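Local atomic coordinates of probable oxidoreductase (Pseudomonas aeruginosa, PDB entry 4B7C), a protein that probably acts as an NADP-dependent oxidoreductase of the medium-chain dehydrogenase/reductase family, with a Rossmann-fold cofactor domain. Residues B[48-53]-B[318-323]; B[55-60]-B[73-78]. All coordinates share one frame; numbering follows the deposited sequence. Where two conformers were deposited one is given.

Contact 1 of 2, residues B[48-53]-B[318-323]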
loop_
_atom_site.group_PDB
_atom_site.type_symbol
_atom_site.label_atom_id
_atom_site.label_comp_id
_atom_site.label_asym_id
_atom_site.label_seq_id
_atom_site.Cartn_x
_atom_site.Cartn_y
_atom_site.Cartn_z
ATOM N N LEU B 48 18.055 5.798 -28.403
ATOM C CA LEU B 48 17.631 6.352 -27.113
ATOM C C LEU B 48 16.228 5.932 -26.761
ATOM O O LEU B 48 15.358 5.809 -27.625
ATOM C CB LEU B 48 17.699 7.866 -27.117
ATOM C CG LEU B 48 19.068 8.464 -27.417
ATOM C CD1 LEU B 48 18.942 9.976 -27.455
ATOM C CD2 LEU B 48 20.159 8.011 -26.439
ATOM N N SER B 49 16.038 5.638 -25.479
ATOM C CA SER B 49 14.744 5.243 -24.963
ATOM C C SER B 49 13.927 6.489 -24.624
ATOM O O SER B 49 14.348 7.329 -23.838
ATOM C CB SER B 49 14.881 4.381 -23.719
ATOM O OG SER B 49 13.598 4.125 -23.165
ATOM N N LEU B 50 12.766 6.609 -25.251
ATOM C CA LEU B 50 11.820 7.647 -24.878
ATOM C C LEU B 50 10.775 7.011 -23.958
ATOM O O LEU B 50 10.058 6.089 -24.372
ATOM C CB LEU B 50 11.197 8.299 -26.115
ATOM C CG LEU B 50 11.997 9.432 -26.778
ATOM C CD1 LEU B 50 13.466 9.100 -26.975
ATOM C CD2 LEU B 50 11.369 9.777 -28.119
ATOM N N ASP B 51 10.718 7.532 -22.724
ATOM C CA ASP B 51 9.926 6.966 -21.617
ATOM C C ASP B 51 9.080 8.016 -20.908
ATOM O O ASP B 51 9.560 9.120 -20.646
ATOM C CB ASP B 51 10.811 6.393 -20.482
ATOM C CG ASP B 51 11.834 5.354 -20.968
ATOM O OD1 ASP B 51 11.409 4.388 -21.637
ATOM O OD2 ASP B 51 13.056 5.479 -20.663
ATOM N N PRO B 52 7.845 7.652 -20.519
ATOM C CA PRO B 52 6.994 8.599 -19.765
ATOM C C PRO B 52 7.662 9.141 -18.506
ATOM O O PRO B 52 7.388 10.282 -18.107
ATOM C CB PRO B 52 5.766 7.752 -19.401
ATOM C CG PRO B 52 5.714 6.698 -20.457
ATOM C CD PRO B 52 7.154 6.372 -20.742
ATOM N N ALA B 53 8.521 8.327 -17.883
ATOM C CA ALA B 53 9.277 8.754 -16.693
ATOM C C ALA B 53 10.081 10.025 -16.941
ATOM O O ALA B 53 10.422 10.745 -15.996
ATOM C CB ALA B 53 10.182 7.637 -16.189
ATOM N N GLU B 318 9.524 16.781 -30.382
ATOM C CA GLU B 318 8.232 16.405 -30.970
ATOM C C GLU B 318 7.951 14.953 -30.683
ATOM O O GLU B 318 6.831 14.609 -30.318
ATOM C CB GLU B 318 8.140 16.643 -32.487
ATOM C CG GLU B 318 9.179 16.037 -33.394
ATOM C CD GLU B 318 10.269 17.016 -33.791
ATOM O OE1 GLU B 318 10.875 17.543 -32.846
ATOM O OE2 GLU B 318 10.536 17.262 -35.011
ATOM N N THR B 319 8.964 14.114 -30.904
ATOM C CA THR B 319 8.819 12.671 -30.733
ATOM C C THR B 319 8.440 12.334 -29.305
ATOM O O THR B 319 7.627 11.452 -29.072
ATOM C CB THR B 319 10.103 11.914 -31.133
ATOM O OG1 THR B 319 10.474 12.249 -32.482
ATOM C CG2 THR B 319 9.879 10.415 -31.008
ATOM N N LEU B 320 8.998 13.077 -28.362
ATOM C CA LEU B 320 8.639 12.930 -26.946
ATOM C C LEU B 320 7.138 13.113 -26.656
ATOM O O LEU B 320 6.581 12.405 -25.818
ATOM C CB LEU B 320 9.450 13.906 -26.081
ATOM C CG LEU B 320 9.337 13.681 -24.558
ATOM C CD1 LEU B 320 9.693 12.253 -24.158
ATOM C CD2 LEU B 320 10.166 14.657 -23.738
ATOM N N LEU B 321 6.504 14.067 -27.340
ATOM C CA LEU B 321 5.059 14.330 -27.184
ATOM C C LEU B 321 4.198 13.161 -27.614
ATOM O O LEU B 321 3.140 12.923 -27.025
ATOM C CB LEU B 321 4.629 15.566 -27.967
ATOM C CG LEU B 321 5.233 16.848 -27.382
ATOM C CD1 LEU B 321 4.660 18.100 -28.020
ATOM C CD2 LEU B 321 5.073 16.916 -25.868
ATOM N N LYS B 322 4.678 12.410 -28.605
ATOM C CA LYS B 322 3.983 11.228 -29.111
ATOM C C LYS B 322 3.762 10.196 -28.016
ATOM O O LYS B 322 2.861 9.353 -28.096
ATOM C CB LYS B 322 4.794 10.620 -30.264
ATOM C CG LYS B 322 4.212 9.381 -30.921
ATOM C CD LYS B 322 5.089 8.892 -32.076
ATOM C CE LYS B 322 4.440 7.771 -32.873
ATOM N NZ LYS B 322 5.414 7.223 -33.872
ATOM N N LEU B 323 4.614 10.253 -27.000
ATOM C CA LEU B 323 4.536 9.367 -25.852
ATOM C C LEU B 323 3.246 9.587 -25.060
ATOM O O LEU B 323 2.682 8.647 -24.498
ATOM C CB LEU B 323 5.745 9.612 -24.949
ATOM C CG LEU B 323 6.372 8.385 -24.281
ATOM C CD1 LEU B 323 6.307 7.124 -25.127
ATOM C CD2 LEU B 323 7.818 8.701 -23.924
#
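Leu50, near the end of strand 41-49, packs against Leu323, near the end of helix 316-321, with Leu323 reaching across to the backbone that follows the strand. Leu323 CD2 lies 3.3 Å from Asp51 N and 3.4 Å from Leu50 C, so this one methyl covers the peptide between the two residues. The other branch turns to the carbonyl, CD1 standing 4.0 Å from Leu50 O. Pro52 meets the same leucine through its CD, 4.0 Å from Leu323 CD2, and the two side chains cross at about a right angle.

Four residues before Leu323, Thr319 receives Leu50, whose CB points toward the helix. Its chi1 of -84° sets CG beside the backbone N, and CD2 runs up to the methyl of Thr319, again roughly perpendicular. Leu50 CD2 to Thr319 CG2 is 3.3 Å, tighter than usual for two carbons. Thr319 can offer its methyl because CG2 is anti to the backbone N, while OG1 is hydrogen-bonded to Thr315. Leu320 adds a looser touch, CD1 to Leu50 CG at 4.5 Å.

Leu332 of strand 331-335 also packs on Leu50, Thr319 and Leu323. Asp51 turns away from the helix and forms a salt bridge with Lys331. Methyls pack here on methyls, a proline ring and the peptide backbone: the contact is one of shape and apolar packing, and the charge is spent elsewhere.

Contact 2 of 2, residues B[55-60]-B[73-78]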
loop_
_atom_site.group_PDB
_atom_site.type_symbol
_atom_site.label_atom_id
_atom_site.label_comp_id
_atom_site.label_asym_id
_atom_site.label_seq_id
_atom_site.Cartn_x
_atom_site.Cartn_y
_atom_site.Cartn_z
ATOM N N ARG B 55 9.062 12.751 -18.046
ATOM C CA ARG B 55 8.264 13.878 -17.549
ATOM C C ARG B 55 8.584 14.182 -16.064
ATOM O O ARG B 55 8.799 15.345 -15.657
ATOM C CB ARG B 55 6.777 13.595 -17.814
ATOM C CG ARG B 55 5.894 14.845 -17.895
ATOM C CD ARG B 55 6.422 16.055 -18.574
ATOM N NE ARG B 55 5.747 17.257 -18.089
ATOM C CZ ARG B 55 6.067 17.980 -17.015
ATOM N NH1 ARG B 55 7.097 17.666 -16.238
ATOM N NH2 ARG B 55 5.327 19.050 -16.719
ATOM N N GLY B 56 8.700 13.126 -15.267
ATOM C CA GLY B 56 9.085 13.269 -13.867
ATOM C C GLY B 56 10.495 13.804 -13.712
ATOM O O GLY B 56 10.777 14.595 -12.804
ATOM N N TRP B 57 11.398 13.356 -14.578
ATOM C CA TRP B 57 12.815 13.769 -14.502
ATOM C C TRP B 57 12.986 15.229 -14.770
ATOM O O TRP B 57 13.987 15.831 -14.354
ATOM C CB TRP B 57 13.681 12.995 -15.492
ATOM C CG TRP B 57 13.607 11.506 -15.352
ATOM C CD1 TRP B 57 13.217 10.775 -14.238
ATOM C CD2 TRP B 57 13.987 10.501 -16.353
ATOM N NE1 TRP B 57 13.286 9.437 -14.491
ATOM C CE2 TRP B 57 13.742 9.202 -15.737
ATOM C CE3 TRP B 57 14.463 10.548 -17.650
ATOM C CZ2 TRP B 57 13.973 8.010 -16.413
ATOM C CZ3 TRP B 57 14.695 9.348 -18.328
ATOM C CH2 TRP B 57 14.449 8.108 -17.729
ATOM N N MET B 58 12.028 15.799 -15.495
ATOM C CA MET B 58 12.047 17.227 -15.810
ATOM C C MET B 58 11.508 18.111 -14.679
ATOM O O MET B 58 11.825 19.302 -14.607
ATOM C CB MET B 58 11.238 17.496 -17.082
ATOM C CG MET B 58 11.960 17.082 -18.352
ATOM S SD MET B 58 10.981 17.441 -19.848
ATOM C CE MET B 58 9.903 16.019 -19.919
ATOM N N ASN B 59 10.667 17.529 -13.830
ATOM C CA ASN B 59 10.069 18.248 -12.702
ATOM C C ASN B 59 11.027 18.446 -11.531
ATOM O O ASN B 59 11.835 17.559 -11.222
ATOM C CB ASN B 59 8.807 17.506 -12.222
ATOM C CG ASN B 59 7.616 17.714 -13.125
ATOM O OD1 ASN B 59 7.547 18.671 -13.891
ATOM N ND2 ASN B 59 6.656 16.816 -13.032
ATOM N N ASP B 60 10.885 19.595 -10.865
ATOM C CA ASP B 60 11.681 19.957 -9.693
ATOM C C ASP B 60 10.927 19.486 -8.457
ATOM O O ASP B 60 10.006 20.124 -7.927
ATOM C CB ASP B 60 12.026 21.455 -9.654
ATOM C CG ASP B 60 13.334 21.734 -8.906
ATOM O OD1 ASP B 60 13.999 20.784 -8.428
ATOM O OD2 ASP B 60 13.701 22.917 -8.800
ATOM N N VAL B 73 22.320 18.326 -20.031
ATOM C CA VAL B 73 21.830 17.438 -21.078
ATOM C C VAL B 73 20.682 16.605 -20.536
ATOM O O VAL B 73 20.774 16.035 -19.457
ATOM C CB VAL B 73 22.939 16.508 -21.596
ATOM C CG1 VAL B 73 22.387 15.572 -22.671
ATOM C CG2 VAL B 73 24.087 17.340 -22.136
ATOM N N MET B 74 19.598 16.542 -21.289
ATOM C CA MET B 74 18.427 15.803 -20.862
ATOM C C MET B 74 18.757 14.317 -20.635
ATOM O O MET B 74 19.474 13.694 -21.424
ATOM C CB MET B 74 17.295 15.932 -21.881
ATOM C CG MET B 74 16.029 15.168 -21.515
ATOM S SD MET B 74 15.361 15.544 -19.899
ATOM C CE MET B 74 14.074 14.303 -19.857
ATOM N N ARG B 75 18.225 13.767 -19.546
ATOM C CA ARG B 75 18.464 12.369 -19.187
ATOM C C ARG B 75 17.748 11.424 -20.144
ATOM O O ARG B 75 16.599 11.635 -20.496
ATOM C CB ARG B 75 18.013 12.085 -17.743
ATOM C CG ARG B 75 18.207 10.640 -17.288
ATOM C CD ARG B 75 17.889 10.387 -15.813
ATOM N NE ARG B 75 18.591 11.342 -14.960
ATOM C CZ ARG B 75 18.042 12.133 -14.040
ATOM N NH1 ARG B 75 16.732 12.104 -13.782
ATOM N NH2 ARG B 75 18.832 12.954 -13.359
ATOM N N ALA B 76 18.438 10.369 -20.563
ATOM C CA ALA B 76 17.840 9.318 -21.401
ATOM C C ALA B 76 18.648 8.034 -21.308
ATOM O O ALA B 76 19.874 8.065 -21.394
ATOM C CB ALA B 76 17.774 9.764 -22.852
ATOM N N LEU B 77 17.957 6.927 -21.139
ATOM C CA LEU B 77 18.567 5.627 -21.274
ATOM C C LEU B 77 18.781 5.374 -22.760
ATOM O O LEU B 77 17.987 5.793 -23.609
ATOM C CB LEU B 77 17.700 4.519 -20.668
ATOM C CG LEU B 77 17.516 4.568 -19.137
ATOM C CD1 LEU B 77 16.467 3.548 -18.704
ATOM C CD2 LEU B 77 18.802 4.373 -18.364
ATOM N N GLY B 78 19.861 4.696 -23.084
ATOM C CA GLY B 78 20.165 4.414 -24.476
ATOM C C GLY B 78 21.097 3.245 -24.665
ATOM O O GLY B 78 21.655 2.721 -23.699
#
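Trp57 has the side chain of Arg75 laid over one face of its indole, the two crossing at about a right angle. The aliphatic part covers the six-membered ring: Arg75 CD sits 4.0 Å from the centroid of that ring in a CH-pi contact, only 17° off the normal. Arg75 CG approaches the outer atoms, 3.8 Å from Trp57 CE3. Beyond CD the chain bends at chi3 (-51°), which sets NE; CZ then lies over the five-membered ring, 5.0 Å from its centroid, and the guanidinium makes a cation-pi contact there. This is no flat stack. The two planes are 67° apart, and the guanidinium presents an edge to the indole, with NH1 as its leading atom at 3.5 Å from Trp57 CG. NH2 is hydrogen-bonded to the carbonyl oxygen of Pro66.

In the GroES-like N-terminal domain of this medium-chain dehydrogenase/reductase, the short helix 53-58 follows strand 41-49, and the residues before strand 77-85 pass alongside it. The Trp57 side chain reaches from the helix to this incoming chain.

Met74 comes to the indole at its edge, near the ring plane, with CE 4.4 Å from Trp57 CE3. Met74 CE also rests on Met58, 3.8 Å from Met58 CG, and the two methionine chains cross at about a right angle. Phe26 of strand 26-32 touches both methionines. On the helix itself, Arg55 NH1 donates to Asn59 OD1 at 2.6 Å, the oxygen close to the guanidinium plane but the donor well above the carbonyl plane of Asn59.

In the fold
Contact 2 is buried, whereas contact 1 is only partly so; their centres lie about 10 Å apart. Strand 41-49 runs on through the loop residues of contact 1 into helix 53-58, which supplies one side of contact 2, and strands 41-49 and 77-85 are antiparallel neighbours in the same sheet. The contacts meet directly: Ser49 N is 2.7 Å from Leu77 O, a probable hydrogen bond, and Leu320 CD2 packs on Met58 CE. Contact 1 ties this region to a helix distant in sequence through aliphatic side chains and the backbone they cover; contact 2, between segments close in the chain, adds an aromatic face and an arginine to its methionines.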